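Local coordinates for protein trehalose-6-phosphate phosphatase (Candida albicans, PDB 5DXI) that is a phosphatase of the HAD superfamily that holds a magnesium ion and a beryllium trifluoride ion at the strand ends of its core sheet, at residues A[65-70]-A[196-201]; A[228-233]-A[239-244]; A[103-108]-A[192-197]; A[85-88]-A[93-96]. All coordinates share one frame; numbering follows the deposited sequence.

Contact 1: A[65-70]-A[196-201]. With GLC (alpha-D-glucopyranose), chain C; BEF (beryllium trifluoride ion), chain F.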
loop_
_atom_site.group_PDB
_atom_site.type_symbol
_atom_site.label_atom_id
_atom_site.label_comp_id
_atom_site.label_asym_id
_atom_site.label_seq_id
_atom_site.Cartn_x
_atom_site.Cartn_y
_atom_site.Cartn_z
ATOM N N TRP A 65 -4.431 -1.491 9.305
ATOM C CA TRP A 65 -3.633 -2.421 8.518
ATOM C C TRP A 65 -2.493 -1.713 7.794
ATOM O O TRP A 65 -2.682 -0.633 7.203
ATOM C CB TRP A 65 -4.520 -3.161 7.510
ATOM C CG TRP A 65 -5.268 -4.275 8.155
ATOM C CD1 TRP A 65 -6.338 -4.161 8.991
ATOM C CD2 TRP A 65 -4.996 -5.670 8.035
ATOM N NE1 TRP A 65 -6.753 -5.401 9.395
ATOM C CE2 TRP A 65 -5.941 -6.347 8.831
ATOM C CE3 TRP A 65 -4.045 -6.415 7.329
ATOM C CZ2 TRP A 65 -5.972 -7.739 8.935
ATOM C CZ3 TRP A 65 -4.067 -7.796 7.440
ATOM C CH2 TRP A 65 -5.028 -8.445 8.232
ATOM N N ILE A 66 -1.308 -2.319 7.879
ATOM C CA ILE A 66 -0.154 -1.900 7.103
ATOM C C ILE A 66 -0.036 -2.826 5.896
ATOM O O ILE A 66 0.161 -4.031 6.050
ATOM C CB ILE A 66 1.151 -1.938 7.921
ATOM C CG1 ILE A 66 0.943 -1.315 9.318
ATOM C CG2 ILE A 66 2.287 -1.294 7.135
ATOM C CD1 ILE A 66 0.429 0.116 9.300
ATOM N N ILE A 67 -0.193 -2.259 4.705
ATOM C CA ILE A 67 -0.212 -3.015 3.462
ATOM C C ILE A 67 0.943 -2.564 2.580
ATOM O O ILE A 67 0.919 -1.462 2.020
ATOM C CB ILE A 67 -1.580 -2.824 2.730
ATOM C CG1 ILE A 67 -2.718 -3.169 3.693
ATOM C CG2 ILE A 67 -1.640 -3.649 1.459
ATOM C CD1 ILE A 67 -4.087 -2.815 3.201
ATOM N N SER A 68 1.956 -3.414 2.456
ATOM C CA SER A 68 3.256 -2.970 1.980
ATOM C C SER A 68 3.846 -3.894 0.921
ATOM O O SER A 68 3.427 -5.038 0.790
ATOM C CB SER A 68 4.238 -2.868 3.180
ATOM O OG SER A 68 5.526 -2.433 2.762
ATOM N N GLY A 69 4.835 -3.392 0.182
ATOM C CA GLY A 69 5.654 -4.236 -0.672
ATOM C C GLY A 69 6.727 -4.985 0.114
ATOM O O GLY A 69 7.306 -5.966 -0.383
ATOM N N ARG A 70 6.981 -4.535 1.346
ATOM C CA ARG A 70 7.994 -5.141 2.231
ATOM C C ARG A 70 7.749 -6.626 2.485
ATOM O O ARG A 70 6.597 -7.079 2.514
ATOM C CB ARG A 70 8.025 -4.415 3.580
ATOM C CG ARG A 70 8.586 -2.994 3.568
ATOM C CD ARG A 70 10.065 -2.953 3.134
ATOM N NE ARG A 70 10.578 -1.585 3.188
ATOM C CZ ARG A 70 11.812 -1.233 3.544
ATOM N NH1 ARG A 70 12.714 -2.149 3.894
ATOM N NH2 ARG A 70 12.144 0.054 3.552
ATOM N N LYS A 196 -10.076 -5.274 -0.651
ATOM C CA LYS A 196 -11.387 -5.925 -0.803
ATOM C C LYS A 196 -11.658 -6.908 0.347
ATOM O O LYS A 196 -12.759 -6.933 0.905
ATOM C CB LYS A 196 -11.479 -6.638 -2.159
ATOM C CG LYS A 196 -12.776 -7.405 -2.400
ATOM C CD LYS A 196 -12.925 -7.797 -3.881
ATOM C CE LYS A 196 -11.991 -8.939 -4.273
ATOM N NZ LYS A 196 -11.998 -9.216 -5.747
ATOM N N ARG A 197 -10.655 -7.701 0.713
ATOM C CA ARG A 197 -10.830 -8.686 1.774
ATOM C C ARG A 197 -11.031 -8.052 3.144
ATOM O O ARG A 197 -11.618 -8.671 4.039
ATOM C CB ARG A 197 -9.639 -9.641 1.823
ATOM C CG ARG A 197 -9.638 -10.648 0.685
ATOM C CD ARG A 197 -8.343 -11.430 0.696
ATOM N NE ARG A 197 -8.233 -12.331 -0.448
ATOM C CZ ARG A 197 -8.011 -13.634 -0.323
ATOM N NH1 ARG A 197 -7.879 -14.160 0.885
ATOM N NH2 ARG A 197 -7.915 -14.406 -1.394
ATOM N N LEU A 198 -10.562 -6.818 3.298
ATOM C CA LEU A 198 -10.629 -6.120 4.581
ATOM C C LEU A 198 -11.865 -5.257 4.697
ATOM O O LEU A 198 -12.445 -5.132 5.779
ATOM C CB LEU A 198 -9.385 -5.263 4.789
ATOM C CG LEU A 198 -8.078 -6.021 5.008
ATOM C CD1 LEU A 198 -6.884 -5.055 5.084
ATOM C CD2 LEU A 198 -8.147 -6.908 6.274
ATOM N N VAL A 199 -12.254 -4.646 3.581
ATOM C CA VAL A 199 -13.399 -3.752 3.554
ATOM C C VAL A 199 -14.713 -4.532 3.483
ATOM O O VAL A 199 -15.637 -4.288 4.263
ATOM C CB VAL A 199 -13.308 -2.788 2.366
ATOM C CG1 VAL A 199 -14.646 -2.101 2.104
ATOM C CG2 VAL A 199 -12.196 -1.775 2.593
ATOM N N LEU A 200 -14.796 -5.472 2.551
ATOM C CA LEU A 200 -16.021 -6.254 2.401
ATOM C C LEU A 200 -15.963 -7.430 3.347
ATOM O O LEU A 200 -15.832 -8.577 2.920
ATOM C CB LEU A 200 -16.197 -6.727 0.961
ATOM C CG LEU A 200 -16.300 -5.606 -0.073
ATOM C CD1 LEU A 200 -16.410 -6.205 -1.458
ATOM C CD2 LEU A 200 -17.478 -4.671 0.220
ATOM N N HIS A 201 -16.076 -7.131 4.635
ATOM C CA HIS A 201 -15.787 -8.095 5.694
ATOM C C HIS A 201 -16.326 -7.526 7.003
ATOM O O HIS A 201 -16.271 -6.317 7.219
ATOM C CB HIS A 201 -14.273 -8.345 5.785
ATOM C CG HIS A 201 -13.896 -9.598 6.517
ATOM N ND1 HIS A 201 -14.061 -10.855 5.974
ATOM C CD2 HIS A 201 -13.324 -9.784 7.731
ATOM C CE1 HIS A 201 -13.630 -11.762 6.833
ATOM N NE2 HIS A 201 -13.172 -11.139 7.906
HETATM C C1 GLC C . 10.946 -0.383 -0.351
HETATM C C2 GLC C . 11.445 -1.821 -0.366
HETATM C C3 GLC C . 10.706 -2.607 -1.454
HETATM C C4 GLC C . 9.210 -2.508 -1.214
HETATM C C5 GLC C . 8.809 -1.036 -1.195
HETATM C C6 GLC C . 7.340 -0.910 -0.835
HETATM O O1 GLC C . 11.298 0.272 -1.569
HETATM O O2 GLC C . 12.848 -1.818 -0.613
HETATM O O3 GLC C . 11.087 -3.974 -1.409
HETATM O O4 GLC C . 8.483 -3.191 -2.258
HETATM O O5 GLC C . 9.527 -0.331 -0.196
HETATM O O6 GLC C . 7.152 -1.351 0.514
HETATM BE BE BEF F . 4.142 0.699 0.796
HETATM F F1 BEF F . 4.469 -0.573 -0.388
HETATM F F2 BEF F . 5.637 1.501 0.305
HETATM F F3 BEF F . 5.036 -0.077 2.108
#
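L198 turns both methyl groups of its fork onto the indole of W65. L198 CD2 lies over one face of the six-membered ring of W65, 22° off the normal, which makes a CH-pi contact; its nearest ring atom is W65 CE2, at 3.4 Å. The other methyl, L198 CD1, lies above the CG-CD2 bond, 3.6 Å from W65 CG. With chi1 of L198 at -69°, CG stands opposite the carbonyl carbon, and this swings the fork off the helix toward the strand. Purely apolar packing continues one inward-facing residue along, where I67 CD1 meets L198 CD1 tip to tip at 4.0 Å. Helix 191-199 is thereby docked on strand 62-67, in the parallel part of the mixed core sheet, in the Rossmann-like fold expected of a HAD phosphatase; L26 of the neighbouring strand 23-27 and M94 of strand 93-95 also pack on L198.

Polar interactions belong to the loop that leaves the strand. S68 OG accepts from R70 N at 2.9 Å, an ST turn, and lies so near F3 of the beryllium trifluoride that the exact geometry there is doubtful. G69 N donates to F1 of the beryllium trifluoride at 2.9 Å and more weakly to O6 of the glucose. The guanidinium of R70 passes over that sugar, with glucose C2 above one of its faces, while its NE forms a salt bridge with D30.

Contact 2: A[228-233]-A[239-244]. With MG (magnesium ion), chain E.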
loop_
_atom_site.group_PDB
_atom_site.type_symbol
_atom_site.label_atom_id
_atom_site.label_comp_id
_atom_site.label_asym_id
_atom_site.label_seq_id
_atom_site.Cartn_x
_atom_site.Cartn_y
_atom_site.Cartn_z
ATOM N N MET A 228 -13.197 4.688 5.956
ATOM C CA MET A 228 -12.018 4.029 5.420
ATOM C C MET A 228 -11.004 5.068 4.958
ATOM O O MET A 228 -11.292 5.882 4.072
ATOM C CB MET A 228 -12.397 3.088 4.264
ATOM C CG MET A 228 -13.184 1.843 4.678
ATOM S SD MET A 228 -14.656 1.551 3.667
ATOM C CE MET A 228 -15.733 2.846 4.289
ATOM N N LEU A 229 -9.822 5.056 5.562
ATOM C CA LEU A 229 -8.768 5.977 5.147
ATOM C C LEU A 229 -7.599 5.175 4.604
ATOM O O LEU A 229 -7.028 4.323 5.300
ATOM C CB LEU A 229 -8.316 6.872 6.296
ATOM C CG LEU A 229 -7.085 7.737 6.026
ATOM C CD1 LEU A 229 -7.348 8.701 4.857
ATOM C CD2 LEU A 229 -6.665 8.512 7.285
ATOM N N CYS A 230 -7.258 5.444 3.354
ATOM C CA CYS A 230 -6.239 4.668 2.663
ATOM C C CYS A 230 -5.186 5.595 2.082
ATOM O O CYS A 230 -5.512 6.517 1.322
ATOM C CB CYS A 230 -6.881 3.827 1.561
ATOM S SG CYS A 230 -5.756 2.866 0.523
ATOM N N LEU A 231 -3.925 5.346 2.435
ATOM C CA LEU A 231 -2.815 6.189 2.008
ATOM C C LEU A 231 -1.723 5.395 1.303
ATOM O O LEU A 231 -1.345 4.311 1.763
ATOM C CB LEU A 231 -2.212 6.923 3.208
ATOM C CG LEU A 231 -3.145 7.934 3.883
ATOM C CD1 LEU A 231 -2.962 7.866 5.401
ATOM C CD2 LEU A 231 -2.902 9.355 3.346
ATOM N N GLY A 232 -1.216 5.938 0.196
ATOM C CA GLY A 232 -0.109 5.322 -0.522
ATOM C C GLY A 232 0.557 6.261 -1.517
ATOM O O GLY A 232 -0.011 7.279 -1.906
ATOM N N ASP A 233 1.768 5.907 -1.935
ATOM C CA ASP A 233 2.621 6.832 -2.665
ATOM C C ASP A 233 3.062 6.306 -4.014
ATOM O O ASP A 233 3.660 7.044 -4.790
ATOM C CB ASP A 233 3.880 7.156 -1.834
ATOM C CG ASP A 233 4.851 5.973 -1.757
ATOM O OD1 ASP A 233 6.069 6.178 -1.971
ATOM O OD2 ASP A 233 4.398 4.834 -1.494
ATOM N N ASP A 239 -3.649 0.214 -6.854
ATOM C CA ASP A 239 -4.531 -0.952 -6.707
ATOM C C ASP A 239 -5.466 -0.788 -5.509
ATOM O O ASP A 239 -6.643 -1.140 -5.574
ATOM C CB ASP A 239 -3.708 -2.241 -6.574
ATOM C CG ASP A 239 -2.941 -2.561 -7.841
ATOM O OD1 ASP A 239 -3.339 -2.037 -8.905
ATOM O OD2 ASP A 239 -1.971 -3.334 -7.791
ATOM N N MET A 240 -4.949 -0.234 -4.417
ATOM C CA MET A 240 -5.796 0.040 -3.270
ATOM C C MET A 240 -6.852 1.087 -3.591
ATOM O O MET A 240 -8.023 0.885 -3.276
ATOM C CB MET A 240 -4.979 0.499 -2.064
ATOM C CG MET A 240 -3.976 -0.540 -1.574
ATOM S SD MET A 240 -3.436 -0.256 0.130
ATOM C CE MET A 240 -2.532 1.275 -0.104
ATOM N N PHE A 241 -6.442 2.193 -4.211
ATOM C CA PHE A 241 -7.369 3.290 -4.499
ATOM C C PHE A 241 -8.469 2.809 -5.450
ATOM O O PHE A 241 -9.648 3.145 -5.287
ATOM C CB PHE A 241 -6.645 4.503 -5.121
ATOM C CG PHE A 241 -5.467 5.013 -4.314
ATOM C CD1 PHE A 241 -5.429 4.869 -2.942
ATOM C CD2 PHE A 241 -4.411 5.670 -4.945
ATOM C CE1 PHE A 241 -4.337 5.346 -2.199
ATOM C CE2 PHE A 241 -3.323 6.145 -4.216
ATOM C CZ PHE A 241 -3.285 5.985 -2.842
ATOM N N ASN A 242 -8.066 2.059 -6.470
ATOM C CA ASN A 242 -9.018 1.527 -7.441
ATOM C C ASN A 242 -10.039 0.603 -6.769
ATOM O O ASN A 242 -11.220 0.696 -7.049
ATOM C CB ASN A 242 -8.291 0.788 -8.563
ATOM C CG ASN A 242 -7.969 1.681 -9.743
ATOM O OD1 ASN A 242 -8.814 2.458 -10.221
ATOM N ND2 ASN A 242 -6.740 1.567 -10.236
ATOM N N SER A 243 -9.582 -0.294 -5.894
ATOM C CA SER A 243 -10.515 -1.185 -5.193
ATOM C C SER A 243 -11.513 -0.391 -4.372
ATOM O O SER A 243 -12.709 -0.704 -4.373
ATOM C CB SER A 243 -9.793 -2.191 -4.285
ATOM O OG SER A 243 -9.211 -3.208 -5.070
ATOM N N LEU A 244 -11.029 0.630 -3.671
ATOM C CA LEU A 244 -11.933 1.481 -2.900
ATOM C C LEU A 244 -12.936 2.235 -3.770
ATOM O O LEU A 244 -14.107 2.355 -3.403
ATOM C CB LEU A 244 -11.146 2.481 -2.064
ATOM C CG LEU A 244 -10.461 1.903 -0.837
ATOM C CD1 LEU A 244 -9.617 2.988 -0.213
ATOM C CD2 LEU A 244 -11.485 1.367 0.170
HETATM MG MG MG E . 5.015 3.137 -0.578
HETATM O O HOH W 1 6.716 3.519 -1.612
HETATM O O HOH W 2 4.158 2.033 -2.141
#
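C230 is the bump on the strand that the helix closes around. C230 CB presses on L244 CD1 at 3.4 Å, tighter than an ordinary carbon contact, and the sulfur drops between the side chains of M240 and L244. There C230 SG lies 3.6 Å from M240 CB, and the bend of M240 at chi3 (-67°) brings the methyl CE back to the same sulfur at an equal 3.6 Å. Placing SG opposite the backbone N, with chi1 at 176°, points it into this hollow. F241 supplies a further wall: C230 SG stands at the edge of its ring, 3.9 Å from F241 CE1, as a sulfur-aromatic contact.

Beyond C230 the strand has a shallow place at G232, and the ring of F241 fills it. F241 CZ approaches G232 O to 3.6 Å, the carbonyl oxygen lying near the ring plane at its edge, so the phenyl is slotted edge-on against the main chain. M240 CE meanwhile reaches L231 O at 3.8 Å. Just past the strand end, D233 OD2 binds the magnesium ion at 2.0 Å; D28 and D30 complete the protein ligands, and two waters also coordinate the metal.

Segments 239-244 and 228-232 run roughly antiparallel, at 153°, the helix being the return leg of the beta-alpha-beta unit made by strand 227-232, helix 235-253 and strand 266-271. V195 of helix 191-199 packs on M240 and L244, P268 touches F241, and helix 287-298 packs on L229 and L231.

Contact 3: A[103-108]-A[192-197]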
loop_
_atom_site.group_PDB
_atom_site.type_symbol
_atom_site.label_atom_id
_atom_site.label_comp_id
_atom_site.label_asym_id
_atom_site.label_seq_id
_atom_site.Cartn_x
_atom_site.Cartn_y
_atom_site.Cartn_z
ATOM N N VAL A 103 -1.123 -15.763 6.394
ATOM C CA VAL A 103 -1.709 -16.519 5.296
ATOM C C VAL A 103 -0.935 -16.199 4.013
ATOM O O VAL A 103 -0.735 -15.026 3.686
ATOM C CB VAL A 103 -3.199 -16.173 5.097
ATOM C CG1 VAL A 103 -3.766 -16.904 3.884
ATOM C CG2 VAL A 103 -4.005 -16.506 6.344
ATOM N N ASN A 104 -0.479 -17.225 3.301
ATOM C CA ASN A 104 0.141 -17.015 1.992
ATOM C C ASN A 104 -0.897 -17.088 0.891
ATOM O O ASN A 104 -1.238 -18.181 0.447
ATOM C CB ASN A 104 1.247 -18.051 1.718
ATOM C CG ASN A 104 1.972 -17.798 0.396
ATOM O OD1 ASN A 104 1.614 -16.893 -0.352
ATOM N ND2 ASN A 104 3.012 -18.578 0.124
ATOM N N LEU A 105 -1.348 -15.935 0.402
ATOM C CA LEU A 105 -2.392 -15.922 -0.624
ATOM C C LEU A 105 -1.872 -16.419 -1.969
ATOM O O LEU A 105 -2.654 -16.702 -2.877
ATOM C CB LEU A 105 -3.004 -14.520 -0.773
ATOM C CG LEU A 105 -3.876 -13.912 0.343
ATOM C CD1 LEU A 105 -3.148 -13.660 1.650
ATOM C CD2 LEU A 105 -4.514 -12.620 -0.158
ATOM N N ALA A 106 -0.554 -16.540 -2.103
ATOM C CA ALA A 106 0.026 -17.013 -3.358
ATOM C C ALA A 106 0.531 -18.457 -3.247
ATOM O O ALA A 106 1.201 -18.957 -4.146
ATOM C CB ALA A 106 1.154 -16.097 -3.800
ATOM N N ALA A 107 0.206 -19.120 -2.143
ATOM C CA ALA A 107 0.754 -20.444 -1.840
ATOM C C ALA A 107 0.491 -21.471 -2.950
ATOM O O ALA A 107 1.242 -22.428 -3.110
ATOM C CB ALA A 107 0.195 -20.947 -0.517
ATOM N N SER A 108 -0.581 -21.286 -3.708
ATOM C CA SER A 108 -0.930 -22.262 -4.734
ATOM C C SER A 108 -0.447 -21.835 -6.119
ATOM O O SER A 108 -0.643 -22.558 -7.103
ATOM C CB SER A 108 -2.439 -22.498 -4.750
ATOM O OG SER A 108 -3.133 -21.323 -5.138
ATOM N N GLY A 192 -4.982 -4.357 -3.996
ATOM C CA GLY A 192 -6.409 -4.180 -4.204
ATOM C C GLY A 192 -7.235 -5.350 -3.673
ATOM O O GLY A 192 -8.316 -5.147 -3.115
ATOM N N GLU A 193 -6.717 -6.571 -3.825
ATOM C CA GLU A 193 -7.358 -7.762 -3.267
ATOM C C GLU A 193 -7.419 -7.695 -1.752
ATOM O O GLU A 193 -8.428 -8.052 -1.132
ATOM C CB GLU A 193 -6.595 -9.031 -3.655
ATOM C CG GLU A 193 -7.038 -9.677 -4.925
ATOM C CD GLU A 193 -8.521 -9.987 -4.924
ATOM O OE1 GLU A 193 -9.007 -10.686 -3.996
ATOM O OE2 GLU A 193 -9.187 -9.505 -5.854
ATOM N N ILE A 194 -6.307 -7.270 -1.161
ATOM C CA ILE A 194 -6.208 -7.130 0.289
ATOM C C ILE A 194 -7.283 -6.168 0.791
ATOM O O ILE A 194 -7.988 -6.454 1.765
ATOM C CB ILE A 194 -4.799 -6.617 0.735
ATOM C CG1 ILE A 194 -3.689 -7.522 0.199
ATOM C CG2 ILE A 194 -4.691 -6.524 2.254
ATOM C CD1 ILE A 194 -3.756 -8.953 0.721
ATOM N N VAL A 195 -7.395 -5.023 0.124
ATOM C CA VAL A 195 -8.347 -4.010 0.533
ATOM C C VAL A 195 -9.786 -4.554 0.431
ATOM O O VAL A 195 -10.600 -4.353 1.336
ATOM C CB VAL A 195 -8.190 -2.736 -0.311
ATOM C CG1 VAL A 195 -9.375 -1.828 -0.098
ATOM C CG2 VAL A 195 -6.879 -2.032 0.074
ATOM N N LYS A 196 -10.076 -5.274 -0.651
ATOM C CA LYS A 196 -11.387 -5.925 -0.803
ATOM C C LYS A 196 -11.658 -6.908 0.347
ATOM O O LYS A 196 -12.759 -6.933 0.905
ATOM C CB LYS A 196 -11.479 -6.638 -2.159
ATOM C CG LYS A 196 -12.776 -7.405 -2.400
ATOM C CD LYS A 196 -12.925 -7.797 -3.881
ATOM C CE LYS A 196 -11.991 -8.939 -4.273
ATOM N NZ LYS A 196 -11.998 -9.216 -5.747
ATOM N N ARG A 197 -10.655 -7.701 0.713
ATOM C CA ARG A 197 -10.830 -8.686 1.774
ATOM C C ARG A 197 -11.031 -8.052 3.144
ATOM O O ARG A 197 -11.618 -8.671 4.039
ATOM C CB ARG A 197 -9.639 -9.641 1.823
ATOM C CG ARG A 197 -9.638 -10.648 0.685
ATOM C CD ARG A 197 -8.343 -11.430 0.696
ATOM N NE ARG A 197 -8.233 -12.331 -0.448
ATOM C CZ ARG A 197 -8.011 -13.634 -0.323
ATOM N NH1 ARG A 197 -7.879 -14.160 0.885
ATOM N NH2 ARG A 197 -7.915 -14.406 -1.394
#
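The close part of this contact is one methyl, L105 CD2, wedged between I194 and R197 of the helix. L105 CD2 meets I194 CD1 at 3.8 Å, the buried apolar end of the interface. On its other flank L105 CD2 rests over the centre of the R197 guanidinium, 3.6 Å from R197 CZ, so that a flat cationic group is used here as a packing surface. The two side chains come from opposite directions, and the extended run of R197 from CG to NE carries the guanidinium out to the leucine.

Toward solvent the contact gives way to charged groups along the helix. K196 NZ forms a salt bridge with E193 OE2 at 2.8 Å, meeting it on the syn side, while R197 NE makes only a long, weak ion pair with E193 OE1, at 4.0 Å; that oxygen lies in the guanidinium plane, at its edge. The turn bearing L105 is type I, from N104 to A107, and is braced by an Asx turn in which A106 N donates to N104 OD1.

M94 of strand 93-95 packs on L105, I194 and R197 together, placing the contact where the edge strand 103-104 runs out beside helix 191-199, whose far side lies against helix 235-253.

Contact 4: A[85-88]-A[93-96]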
loop_
_atom_site.group_PDB
_atom_site.type_symbol
_atom_site.label_atom_id
_atom_site.label_comp_id
_atom_site.label_asym_id
_atom_site.label_seq_id
_atom_site.Cartn_x
_atom_site.Cartn_y
_atom_site.Cartn_z
ATOM N N GLY A 85 -2.775 -4.885 11.635
ATOM C CA GLY A 85 -2.700 -5.931 10.635
ATOM C C GLY A 85 -1.511 -5.730 9.721
ATOM O O GLY A 85 -1.053 -4.604 9.523
ATOM N N LEU A 86 -1.010 -6.823 9.158
ATOM C CA LEU A 86 0.137 -6.756 8.258
ATOM C C LEU A 86 -0.170 -7.446 6.936
ATOM O O LEU A 86 -0.786 -8.510 6.907
ATOM C CB LEU A 86 1.370 -7.407 8.898
ATOM C CG LEU A 86 1.823 -6.804 10.220
ATOM C CD1 LEU A 86 2.988 -7.602 10.793
ATOM C CD2 LEU A 86 2.204 -5.348 10.032
ATOM N N SER A 87 0.252 -6.833 5.841
ATOM C CA SER A 87 0.200 -7.476 4.543
ATOM C C SER A 87 1.512 -7.198 3.836
ATOM O O SER A 87 1.955 -6.053 3.779
ATOM C CB SER A 87 -0.992 -6.981 3.714
ATOM O OG SER A 87 -0.981 -7.581 2.438
ATOM N N ALA A 88 2.117 -8.247 3.292
ATOM C CA ALA A 88 3.471 -8.185 2.776
ATOM C C ALA A 88 3.524 -8.534 1.294
ATOM O O ALA A 88 2.635 -9.221 0.781
ATOM C CB ALA A 88 4.406 -9.151 3.605
ATOM N N PHE A 93 0.857 -11.863 1.210
ATOM C CA PHE A 93 0.707 -12.377 2.579
ATOM C C PHE A 93 -0.176 -11.477 3.420
ATOM O O PHE A 93 -0.176 -10.272 3.222
ATOM C CB PHE A 93 2.072 -12.517 3.279
ATOM C CG PHE A 93 3.025 -13.447 2.587
ATOM C CD1 PHE A 93 3.849 -12.991 1.573
ATOM C CD2 PHE A 93 3.093 -14.783 2.949
ATOM C CE1 PHE A 93 4.718 -13.855 0.932
ATOM C CE2 PHE A 93 3.960 -15.651 2.312
ATOM C CZ PHE A 93 4.777 -15.191 1.311
ATOM N N MET A 94 -0.921 -12.066 4.354
ATOM C CA MET A 94 -1.746 -11.315 5.310
ATOM C C MET A 94 -1.560 -11.854 6.715
ATOM O O MET A 94 -1.434 -13.063 6.896
ATOM C CB MET A 94 -3.236 -11.405 4.969
ATOM C CG MET A 94 -3.691 -10.592 3.822
ATOM S SD MET A 94 -5.481 -10.760 3.594
ATOM C CE MET A 94 -6.141 -9.703 4.873
ATOM N N LYS A 95 -1.589 -10.982 7.715
ATOM C CA LYS A 95 -1.613 -11.478 9.084
ATOM C C LYS A 95 -2.551 -10.639 9.950
ATOM O O LYS A 95 -2.305 -9.452 10.198
ATOM C CB LYS A 95 -0.199 -11.525 9.692
ATOM C CG LYS A 95 -0.190 -12.245 11.058
ATOM C CD LYS A 95 1.194 -12.381 11.677
ATOM C CE LYS A 95 1.666 -11.064 12.255
ATOM N NZ LYS A 95 2.664 -11.252 13.351
ATOM N N ASP A 96 -3.634 -11.271 10.392
ATOM C CA ASP A 96 -4.613 -10.638 11.267
ATOM C C ASP A 96 -3.990 -10.168 12.572
ATOM O O ASP A 96 -2.978 -10.717 13.030
ATOM C CB ASP A 96 -5.764 -11.594 11.569
ATOM C CG ASP A 96 -6.814 -11.601 10.477
ATOM O OD1 ASP A 96 -7.459 -10.549 10.292
ATOM O OD2 ASP A 96 -7.014 -12.654 9.825
#
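Strands 85-88 and 93-95 run antiparallel, their short axes 170° apart, with L86 opposite K95 and A88 opposite F93 as hydrogen-bonded pairs and S87 opposite M94 as the non-hydrogen-bonded pair between them. L86 and K95 exchange both backbone bonds: K95 N to L86 O is the shorter at 2.7 Å, and L86 N to K95 O is the straighter, at 168°. A88 and F93 are likewise joined in both directions.

F93 O takes a second donor as well. S87 sets its OG opposite its own backbone N, chi1 177°, which carries S87 OG across to F93 O at 2.9 Å, nearly in line with the C=O bond; A88 N reaches the same oxygen from above the carbonyl plane at 3.1 Å. Two bonds thus grip one carbonyl, and a serine side chain is tied to the partner strand's main chain.

This is a beta hairpin, joined by a short loop, within the mixed core sheet: strand 85-88 runs parallel to strand 62-67, and strand 93-95 begins the antiparallel edge that strand 103-104 completes.

On the face shared by L86, A88, F93 and K95, the leucine and lysine lie side by side, L86 CD1 touching K95 CE at 4.0 Å, and the bent lysine sends its NZ on to a salt bridge with E76. A88 CB meets F93 CB at 4.1 Å, and A88 O lies at the edge of the phenyl ring. On the opposite face S87 packs on I194 of helix 191-199, and M94 on W65.

Overall arrangement
Of the segments in contact, 65-70 comes first from the N terminus and opens contact 1, which closes only at 196-201, whose near end is 126 residues beyond that of 65-70. Within that long loop lies contact 4, a hairpin that closes at once, and strand 103-104 then opens contact 3. Contact 3 ends on the same helix as contact 1, sharing K196 and R197. Contact 2 follows in series, a local strand-to-helix return. Helix 191-199 is the common element: I67 touches I194 between contacts 1 and 3, and S243 OG bonds weakly to G192 O between contacts 2 and 3. Contacts 1 and 4 meet through neighbouring strands 62-67 and 85-88; contacts 2 and 4 do not touch.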